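Local coordinates for protein nitrite oxidoreductase subunit A (PDB 7B04) that belongs to the molybdopterin oxidoreductase family and holds a molybdenum atom, MD1 groups and an iron-sulfur cluster, at residues T271-D275 with N659-V663; I1059-W1063 with T1096-T1101. All blocks are in the same frame, centred on the assembly; numbering follows the deposited sequence.

In the fold
Both contacts are buried in the interior and meet the same MD1 group. Interaction 1 joins the loop after strand 265-266 to the loop after strand 648-652, two strands of one mixed sheet, whereas interaction 2 brings together two loops near the C-terminal barrel, the second running straight into strand 1102-1109. Their chemistry differs accordingly: 271-275 with 659-663 bury little surface against each other and act chiefly through metal and ligand, while 1059-1063 with 1096-1101 bury about twice as much and are tied by direct hydrogen bonds. Thr1096 joins the two, its OG1 lying 2.3 Å from Lys661 NZ and 2.7 Å from Trp272 O, both probable hydrogen bonds.

Interaction 1: T271-D275 with N659-V663; sequences TWHGD and NAKHV. With MO (molybdenum atom), chain C; MD1 (phosphoric acid 4-(2-amino-4-oxo-3,4,5,6,-tetrahydro-pteridin-6-yl)-2-hydroxy-3,4-dimercapto-but-3-en-yl ester guanylate ester), chain D.
Thr271 to Gly274 form a type I beta turn, closed by Gly274 N donating to Thr271 O at 2.8 Å. Trp272, with chi1 near t, extends its indole to Ala660, whose small side chain lets the ring edge come close: Trp272 CZ2 is 4.0 Å from Ala660 CB. The backbones stay well apart, His273 CA and Ala660 CA being nearest at 8.8 Å. His273, in the m rotamer, turns an imidazole face to the phosphate linker of MD1, with His273 NE2 2.9 Å from MD1 O3A. Gly274 has a positive phi (72°), which favours glycine, and an ideal CB would sit 3.8 Å from Lys661 NZ. Asp275 supplies a hard carboxylate to the metal, OD1 and OD2 each 2.1 Å from MO, while MD1 S12 and S13 bind MO at 2.3 Å each; two outside atoms complete the site.

Ala660 and Lys661 are extended. Asn659 ND2 donates to MD1 O1B (2.9 Å) and, weakly, to MD1 O2A (3.2 Å). The long Lys661 side chain passes the pterin, its CE 3.1 Å from MD1 N8, and its NZ is hydrogen-bonded to Thr1096 OG1; any cation-pi attraction to Trp272 is weak at 5.6 Å from the six-ring centroid. His662 occupies the N-cap position of helix 663-670. Carboxylate and dithiolene on one metal, with two MD1 groups present, are consistent with the paired-pterin molybdenum site of molybdopterin oxidoreductases.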
loop_
_atom_site.group_PDB
_atom_site.type_symbol
_atom_site.label_atom_id
_atom_site.label_comp_id
_atom_site.label_asym_id
_atom_site.label_seq_id
_atom_site.Cartn_x
_atom_site.Cartn_y
_atom_site.Cartn_z
ATOM N N THR B 271 20.830 -9.245 4.841
ATOM C CA THR B 271 21.734 -8.879 3.760
ATOM C C THR B 271 21.200 -9.307 2.398
ATOM O O THR B 271 21.317 -8.557 1.421
ATOM C CB THR B 271 23.099 -9.485 4.034
ATOM O OG1 THR B 271 22.991 -10.915 4.069
ATOM C CG2 THR B 271 23.598 -8.978 5.365
ATOM N N TRP B 272 20.646 -10.521 2.305
ATOM C CA TRP B 272 20.122 -11.016 1.032
ATOM C C TRP B 272 19.159 -10.026 0.392
ATOM O O TRP B 272 19.153 -9.851 -0.832
ATOM C CB TRP B 272 19.439 -12.367 1.241
ATOM C CG TRP B 272 18.508 -12.745 0.133
ATOM C CD1 TRP B 272 17.175 -13.011 0.236
ATOM C CD2 TRP B 272 18.841 -12.896 -1.252
ATOM N NE1 TRP B 272 16.657 -13.322 -0.997
ATOM C CE2 TRP B 272 17.659 -13.259 -1.928
ATOM C CE3 TRP B 272 20.023 -12.763 -1.985
ATOM C CZ2 TRP B 272 17.627 -13.488 -3.301
ATOM C CZ3 TRP B 272 19.988 -12.990 -3.344
ATOM C CH2 TRP B 272 18.798 -13.349 -3.988
ATOM N N HIS B 273 18.325 -9.380 1.200
ATOM C CA HIS B 273 17.367 -8.415 0.679
ATOM C C HIS B 273 17.990 -7.053 0.385
ATOM O O HIS B 273 17.287 -6.164 -0.102
ATOM C CB HIS B 273 16.206 -8.269 1.666
ATOM C CG HIS B 273 15.341 -9.489 1.768
ATOM N ND1 HIS B 273 14.459 -9.690 2.807
ATOM C CD2 HIS B 273 15.222 -10.568 0.959
ATOM C CE1 HIS B 273 13.841 -10.845 2.640
ATOM N NE2 HIS B 273 14.281 -11.395 1.523
ATOM N N GLY B 274 19.285 -6.871 0.635
ATOM C CA GLY B 274 19.881 -5.562 0.461
ATOM C C GLY B 274 19.479 -4.557 1.511
ATOM O O GLY B 274 19.574 -3.351 1.273
ATOM N N ASP B 275 19.039 -5.029 2.675
ATOM C CA ASP B 275 18.463 -4.172 3.697
ATOM C C ASP B 275 19.495 -3.609 4.676
ATOM O O ASP B 275 19.252 -2.547 5.264
ATOM C CB ASP B 275 17.389 -4.947 4.468
ATOM C CG ASP B 275 16.135 -5.216 3.644
ATOM O OD1 ASP B 275 15.826 -4.436 2.721
ATOM O OD2 ASP B 275 15.449 -6.217 3.942
ATOM N N ASN B 659 10.877 -13.497 -5.690
ATOM C CA ASN B 659 11.498 -12.223 -5.361
ATOM C C ASN B 659 13.011 -12.246 -5.523
ATOM O O ASN B 659 13.662 -11.226 -5.271
ATOM C CB ASN B 659 11.148 -11.810 -3.927
ATOM C CG ASN B 659 9.666 -11.584 -3.731
ATOM O OD1 ASN B 659 8.974 -11.105 -4.630
ATOM N ND2 ASN B 659 9.169 -11.916 -2.545
ATOM N N ALA B 660 13.586 -13.375 -5.928
ATOM C CA ALA B 660 15.021 -13.419 -6.155
ATOM C C ALA B 660 15.402 -12.541 -7.336
ATOM O O ALA B 660 14.670 -12.428 -8.322
ATOM C CB ALA B 660 15.486 -14.845 -6.426
ATOM N N LYS B 661 16.579 -11.939 -7.238
ATOM C CA LYS B 661 17.067 -11.028 -8.258
ATOM C C LYS B 661 17.747 -11.836 -9.351
ATOM O O LYS B 661 18.455 -12.808 -9.066
ATOM C CB LYS B 661 18.000 -9.997 -7.635
ATOM C CG LYS B 661 17.375 -9.419 -6.385
ATOM C CD LYS B 661 18.374 -8.736 -5.495
ATOM C CE LYS B 661 17.940 -8.883 -4.055
ATOM N NZ LYS B 661 18.106 -7.610 -3.300
ATOM N N HIS B 662 17.516 -11.428 -10.603
ATOM C CA HIS B 662 18.011 -12.128 -11.788
ATOM C C HIS B 662 17.309 -13.485 -11.879
ATOM O O HIS B 662 17.934 -14.525 -12.081
ATOM C CB HIS B 662 19.538 -12.283 -11.753
ATOM C CG HIS B 662 20.193 -12.223 -13.098
ATOM N ND1 HIS B 662 19.772 -12.983 -14.165
ATOM C CD2 HIS B 662 21.261 -11.516 -13.540
ATOM C CE1 HIS B 662 20.542 -12.740 -15.212
ATOM N NE2 HIS B 662 21.453 -11.852 -14.859
ATOM N N VAL B 663 15.977 -13.445 -11.753
ATOM C CA VAL B 663 15.190 -14.641 -11.460
ATOM C C VAL B 663 15.231 -15.636 -12.613
ATOM O O VAL B 663 15.338 -16.848 -12.397
ATOM C CB VAL B 663 13.743 -14.253 -11.094
ATOM C CG1 VAL B 663 13.069 -13.500 -12.231
ATOM C CG2 VAL B 663 12.939 -15.489 -10.736
HETATM MO MO MO C . 13.857 -5.271 2.872
HETATM P PB MD1 D . 10.300 -11.673 0.934
HETATM O O3B MD1 D . 8.847 -10.945 0.683
HETATM O O1B MD1 D . 10.436 -12.802 -0.057
HETATM O O2B MD1 D . 10.334 -12.235 2.335
HETATM O O3A MD1 D . 11.573 -10.633 0.758
HETATM C C10 MD1 D . 11.417 -9.247 0.858
HETATM C C11 MD1 D . 12.347 -8.551 -0.179
HETATM O O11 MD1 D . 11.496 -8.206 -1.498
HETATM C C12 MD1 D . 12.939 -7.478 0.348
HETATM S S12 MD1 D . 12.465 -6.949 2.019
HETATM C C13 MD1 D . 14.036 -6.609 -0.334
HETATM S S13 MD1 D . 14.607 -5.218 0.686
HETATM C C14 MD1 D . 14.644 -6.740 -1.651
HETATM N N15 MD1 D . 14.062 -5.513 -2.500
HETATM C C16 MD1 D . 14.215 -5.597 -3.900
HETATM C C15 MD1 D . 13.952 -4.386 -4.723
HETATM O O14 MD1 D . 13.633 -3.375 -4.194
HETATM N N17 MD1 D . 14.093 -4.445 -6.202
HETATM C C17 MD1 D . 14.503 -5.765 -6.889
HETATM N N16 MD1 D . 14.645 -5.819 -8.332
HETATM N N18 MD1 D . 14.776 -7.000 -6.066
HETATM C C20 MD1 D . 14.649 -6.966 -4.632
HETATM N N8 MD1 D . 14.906 -8.144 -3.915
HETATM C C7 MD1 D . 14.658 -8.080 -2.337
HETATM P PA MD1 D . 7.400 -11.690 0.961
HETATM O O1A MD1 D . 6.338 -10.670 1.289
HETATM O O2A MD1 D . 7.023 -12.425 -0.291
HETATM O "O5'" MD1 D . 7.459 -12.829 2.147
HETATM C "C5'" MD1 D . 6.222 -13.323 2.583
HETATM C "C4'" MD1 D . 5.891 -14.687 1.883
HETATM O "O4'" MD1 D . 5.489 -15.738 2.957
HETATM C "C1'" MD1 D . 3.936 -15.836 2.876
HETATM N N9 MD1 D . 3.320 -15.733 4.228
HETATM C C4 MD1 D . 3.529 -16.706 5.099
HETATM N N3 MD1 D . 4.313 -17.963 4.993
HETATM C C2 MD1 D . 4.374 -18.869 6.133
HETATM N N2 MD1 D . 5.139 -20.090 6.023
HETATM N N1 MD1 D . 3.686 -18.561 7.360
HETATM C C6 MD1 D . 2.934 -17.350 7.453
HETATM O O6 MD1 D . 2.366 -17.091 8.460
HETATM C C5 MD1 D . 2.872 -16.398 6.251
HETATM N N7 MD1 D . 2.263 -15.232 6.064
HETATM C C8 MD1 D . 2.533 -14.809 4.810
HETATM C "C2'" MD1 D . 3.564 -14.877 2.125
HETATM O "O2'" MD1 D . 2.405 -15.277 1.335
HETATM C "C3'" MD1 D . 4.858 -14.571 1.138
HETATM O "O3'" MD1 D . 4.884 -15.557 0.064
#

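Interaction 2: I1059-W1063 with T1096-T1101. With MD1 (phosphoric acid 4-(2-amino-4-oxo-3,4,5,6,-tetrahydro-pteridin-6-yl)-2-hydroxy-3,4-dimercapto-but-3-en-yl ester guanylate ester), chain D.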
loop_
_atom_site.group_PDB
_atom_site.type_symbol
_atom_site.label_atom_id
_atom_site.label_comp_id
_atom_site.label_asym_id
_atom_site.label_seq_id
_atom_site.Cartn_x
_atom_site.Cartn_y
_atom_site.Cartn_z
ATOM N N ILE B 1059 15.615 -7.299 -15.433
ATOM C CA ILE B 1059 16.649 -6.304 -15.702
ATOM C C ILE B 1059 17.482 -6.055 -14.452
ATOM O O ILE B 1059 17.946 -4.934 -14.215
ATOM C CB ILE B 1059 16.018 -5.000 -16.224
ATOM C CG1 ILE B 1059 14.822 -4.588 -15.355
ATOM C CG2 ILE B 1059 15.573 -5.168 -17.668
ATOM C CD1 ILE B 1059 15.156 -3.627 -14.233
ATOM N N THR B 1060 17.708 -7.099 -13.663
ATOM C CA THR B 1060 18.382 -6.973 -12.380
ATOM C C THR B 1060 19.435 -8.063 -12.248
ATOM O O THR B 1060 19.370 -9.105 -12.906
ATOM C CB THR B 1060 17.381 -7.063 -11.224
ATOM O OG1 THR B 1060 18.028 -6.708 -9.996
ATOM C CG2 THR B 1060 16.860 -8.466 -11.116
ATOM N N ARG B 1061 20.430 -7.798 -11.402
ATOM C CA ARG B 1061 21.590 -8.671 -11.308
ATOM C C ARG B 1061 22.192 -8.618 -9.913
ATOM O O ARG B 1061 22.002 -7.657 -9.161
ATOM C CB ARG B 1061 22.656 -8.273 -12.332
ATOM C CG ARG B 1061 24.015 -8.855 -12.098
ATOM C CD ARG B 1061 25.114 -8.487 -13.045
ATOM N NE ARG B 1061 26.161 -9.432 -12.712
ATOM C CZ ARG B 1061 26.207 -10.658 -13.208
ATOM N NH1 ARG B 1061 25.300 -11.051 -14.094
ATOM N NH2 ARG B 1061 27.154 -11.490 -12.822
ATOM N N ASP B 1062 22.946 -9.667 -9.589
ATOM C CA ASP B 1062 23.673 -9.754 -8.340
ATOM C C ASP B 1062 25.086 -9.214 -8.524
ATOM O O ASP B 1062 25.741 -9.479 -9.536
ATOM C CB ASP B 1062 23.732 -11.201 -7.862
ATOM C CG ASP B 1062 24.409 -11.334 -6.530
ATOM O OD1 ASP B 1062 23.880 -10.771 -5.550
ATOM O OD2 ASP B 1062 25.469 -11.987 -6.462
ATOM N N TRP B 1063 25.549 -8.459 -7.533
ATOM C CA TRP B 1063 26.892 -7.890 -7.519
ATOM C C TRP B 1063 27.607 -8.369 -6.263
ATOM O O TRP B 1063 27.087 -8.211 -5.154
ATOM C CB TRP B 1063 26.836 -6.363 -7.572
ATOM C CG TRP B 1063 26.384 -5.839 -8.900
ATOM C CD1 TRP B 1063 25.118 -5.472 -9.253
ATOM C CD2 TRP B 1063 27.200 -5.626 -10.057
ATOM N NE1 TRP B 1063 25.095 -5.043 -10.558
ATOM C CE2 TRP B 1063 26.361 -5.127 -11.073
ATOM C CE3 TRP B 1063 28.559 -5.808 -10.332
ATOM C CZ2 TRP B 1063 26.837 -4.808 -12.342
ATOM C CZ3 TRP B 1063 29.029 -5.490 -11.593
ATOM C CH2 TRP B 1063 28.170 -4.996 -12.582
ATOM N N THR B 1096 22.868 -7.277 -1.234
ATOM C CA THR B 1096 22.499 -7.303 -2.642
ATOM C C THR B 1096 21.985 -5.946 -3.103
ATOM O O THR B 1096 21.369 -5.187 -2.342
ATOM C CB THR B 1096 21.442 -8.358 -2.898
ATOM O OG1 THR B 1096 20.201 -7.923 -2.330
ATOM C CG2 THR B 1096 21.883 -9.692 -2.314
ATOM N N VAL B 1097 22.251 -5.645 -4.371
ATOM C CA VAL B 1097 21.904 -4.353 -4.958
ATOM C C VAL B 1097 21.111 -4.543 -6.245
ATOM O O VAL B 1097 21.695 -4.862 -7.293
ATOM C CB VAL B 1097 23.177 -3.536 -5.213
ATOM C CG1 VAL B 1097 23.671 -2.996 -3.911
ATOM C CG2 VAL B 1097 24.266 -4.405 -5.895
ATOM N N PRO B 1098 19.790 -4.348 -6.228
ATOM C CA PRO B 1098 19.032 -4.467 -7.483
ATOM C C PRO B 1098 19.080 -3.224 -8.348
ATOM O O PRO B 1098 18.776 -3.315 -9.546
ATOM C CB PRO B 1098 17.598 -4.754 -7.008
ATOM C CG PRO B 1098 17.732 -5.156 -5.573
ATOM C CD PRO B 1098 18.895 -4.378 -5.059
ATOM N N LYS B 1099 19.464 -2.076 -7.791
ATOM C CA LYS B 1099 19.439 -0.816 -8.523
ATOM C C LYS B 1099 20.704 -0.540 -9.327
ATOM O O LYS B 1099 20.716 0.411 -10.118
ATOM C CB LYS B 1099 19.163 0.337 -7.556
ATOM C CG LYS B 1099 17.789 0.215 -6.927
ATOM C CD LYS B 1099 17.445 1.373 -6.019
ATOM C CE LYS B 1099 16.061 1.162 -5.424
ATOM N NZ LYS B 1099 15.622 2.299 -4.579
ATOM N N GLU B 1100 21.765 -1.330 -9.155
ATOM C CA GLU B 1100 22.949 -1.171 -9.996
ATOM C C GLU B 1100 22.623 -1.804 -11.341
ATOM O O GLU B 1100 22.994 -2.941 -11.651
ATOM C CB GLU B 1100 24.182 -1.789 -9.355
ATOM C CG GLU B 1100 24.976 -0.793 -8.547
ATOM C CD GLU B 1100 25.882 0.070 -9.403
ATOM O OE1 GLU B 1100 26.286 1.146 -8.919
ATOM O OE2 GLU B 1100 26.190 -0.325 -10.548
ATOM N N THR B 1101 21.906 -1.035 -12.151
ATOM C CA THR B 1101 21.472 -1.488 -13.459
ATOM C C THR B 1101 21.068 -0.273 -14.274
ATOM O O THR B 1101 20.701 0.771 -13.728
ATOM C CB THR B 1101 20.299 -2.477 -13.356
ATOM O OG1 THR B 1101 20.216 -3.260 -14.553
ATOM C CG2 THR B 1101 18.980 -1.740 -13.140
HETATM P PB MD1 D . 10.300 -11.673 0.934
HETATM O O3B MD1 D . 8.847 -10.945 0.683
HETATM O O1B MD1 D . 10.436 -12.802 -0.057
HETATM O O2B MD1 D . 10.334 -12.235 2.335
HETATM O O3A MD1 D . 11.573 -10.633 0.758
HETATM C C10 MD1 D . 11.417 -9.247 0.858
HETATM C C11 MD1 D . 12.347 -8.551 -0.179
HETATM O O11 MD1 D . 11.496 -8.206 -1.498
HETATM C C12 MD1 D . 12.939 -7.478 0.348
HETATM S S12 MD1 D . 12.465 -6.949 2.019
HETATM C C13 MD1 D . 14.036 -6.609 -0.334
HETATM S S13 MD1 D . 14.607 -5.218 0.686
HETATM C C14 MD1 D . 14.644 -6.740 -1.651
HETATM N N15 MD1 D . 14.062 -5.513 -2.500
HETATM C C16 MD1 D . 14.215 -5.597 -3.900
HETATM C C15 MD1 D . 13.952 -4.386 -4.723
HETATM O O14 MD1 D . 13.633 -3.375 -4.194
HETATM N N17 MD1 D . 14.093 -4.445 -6.202
HETATM C C17 MD1 D . 14.503 -5.765 -6.889
HETATM N N16 MD1 D . 14.645 -5.819 -8.332
HETATM N N18 MD1 D . 14.776 -7.000 -6.066
HETATM C C20 MD1 D . 14.649 -6.966 -4.632
HETATM N N8 MD1 D . 14.906 -8.144 -3.915
HETATM C C7 MD1 D . 14.658 -8.080 -2.337
HETATM P PA MD1 D . 7.400 -11.690 0.961
HETATM O O1A MD1 D . 6.338 -10.670 1.289
HETATM O O2A MD1 D . 7.023 -12.425 -0.291
HETATM O "O5'" MD1 D . 7.459 -12.829 2.147
HETATM C "C5'" MD1 D . 6.222 -13.323 2.583
HETATM C "C4'" MD1 D . 5.891 -14.687 1.883
HETATM O "O4'" MD1 D . 5.489 -15.738 2.957
HETATM C "C1'" MD1 D . 3.936 -15.836 2.876
HETATM N N9 MD1 D . 3.320 -15.733 4.228
HETATM C C4 MD1 D . 3.529 -16.706 5.099
HETATM N N3 MD1 D . 4.313 -17.963 4.993
HETATM C C2 MD1 D . 4.374 -18.869 6.133
HETATM N N2 MD1 D . 5.139 -20.090 6.023
HETATM N N1 MD1 D . 3.686 -18.561 7.360
HETATM C C6 MD1 D . 2.934 -17.350 7.453
HETATM O O6 MD1 D . 2.366 -17.091 8.460
HETATM C C5 MD1 D . 2.872 -16.398 6.251
HETATM N N7 MD1 D . 2.263 -15.232 6.064
HETATM C C8 MD1 D . 2.533 -14.809 4.810
HETATM C "C2'" MD1 D . 3.564 -14.877 2.125
HETATM O "O2'" MD1 D . 2.405 -15.277 1.335
HETATM C "C3'" MD1 D . 4.858 -14.571 1.138
HETATM O "O3'" MD1 D . 4.884 -15.557 0.064
#
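The two loops run antiparallel, Thr1060 beside Pro1098 and Asp1062 beside Thr1096, yet no backbone-to-backbone hydrogen bond joins them: Pro1098 has no amide hydrogen, and Arg1061 O and Val1097 O, 3.4 Å apart, are both acceptors. Side chains make the links instead. Thr1101 OG1 donates to Ile1059 O at 2.8 Å, and Trp1063 NE1 reaches Glu1100 O at 3.2 Å, the carbonyl lying at the indole edge. Glu1100 is the centre of an inverse gamma turn. Beyond the indole bond, Val1097 packs beside the ring, its CG2 3.6 Å from Trp1063 CD1, a fit of branched aliphatic to aromatic.

The polar ends find partners elsewhere. Arg1061 forms a salt bridge with Asp983 and a cation-pi contact with Trp882, Asp1062 OD2 is hydrogen-bonded to His619 ND1, Glu1100 OE2 accepts from the amides of Glu852 and Ala853, and Thr1096 OG1 pairs with Lys661 NZ and Trp272 O. Pro1098 CB packs 3.3 Å from C17 of the MD1 pterin, a hydrophobic wall against its flat ring, while Lys1099 NZ makes a salt bridge to a phosphate oxygen of the second MD1. Helix 615-618 packs on Asp1062 and Thr1096, helix 882-887 on Trp1063, and Thr1101 leads directly into barrel strand 1102-1109.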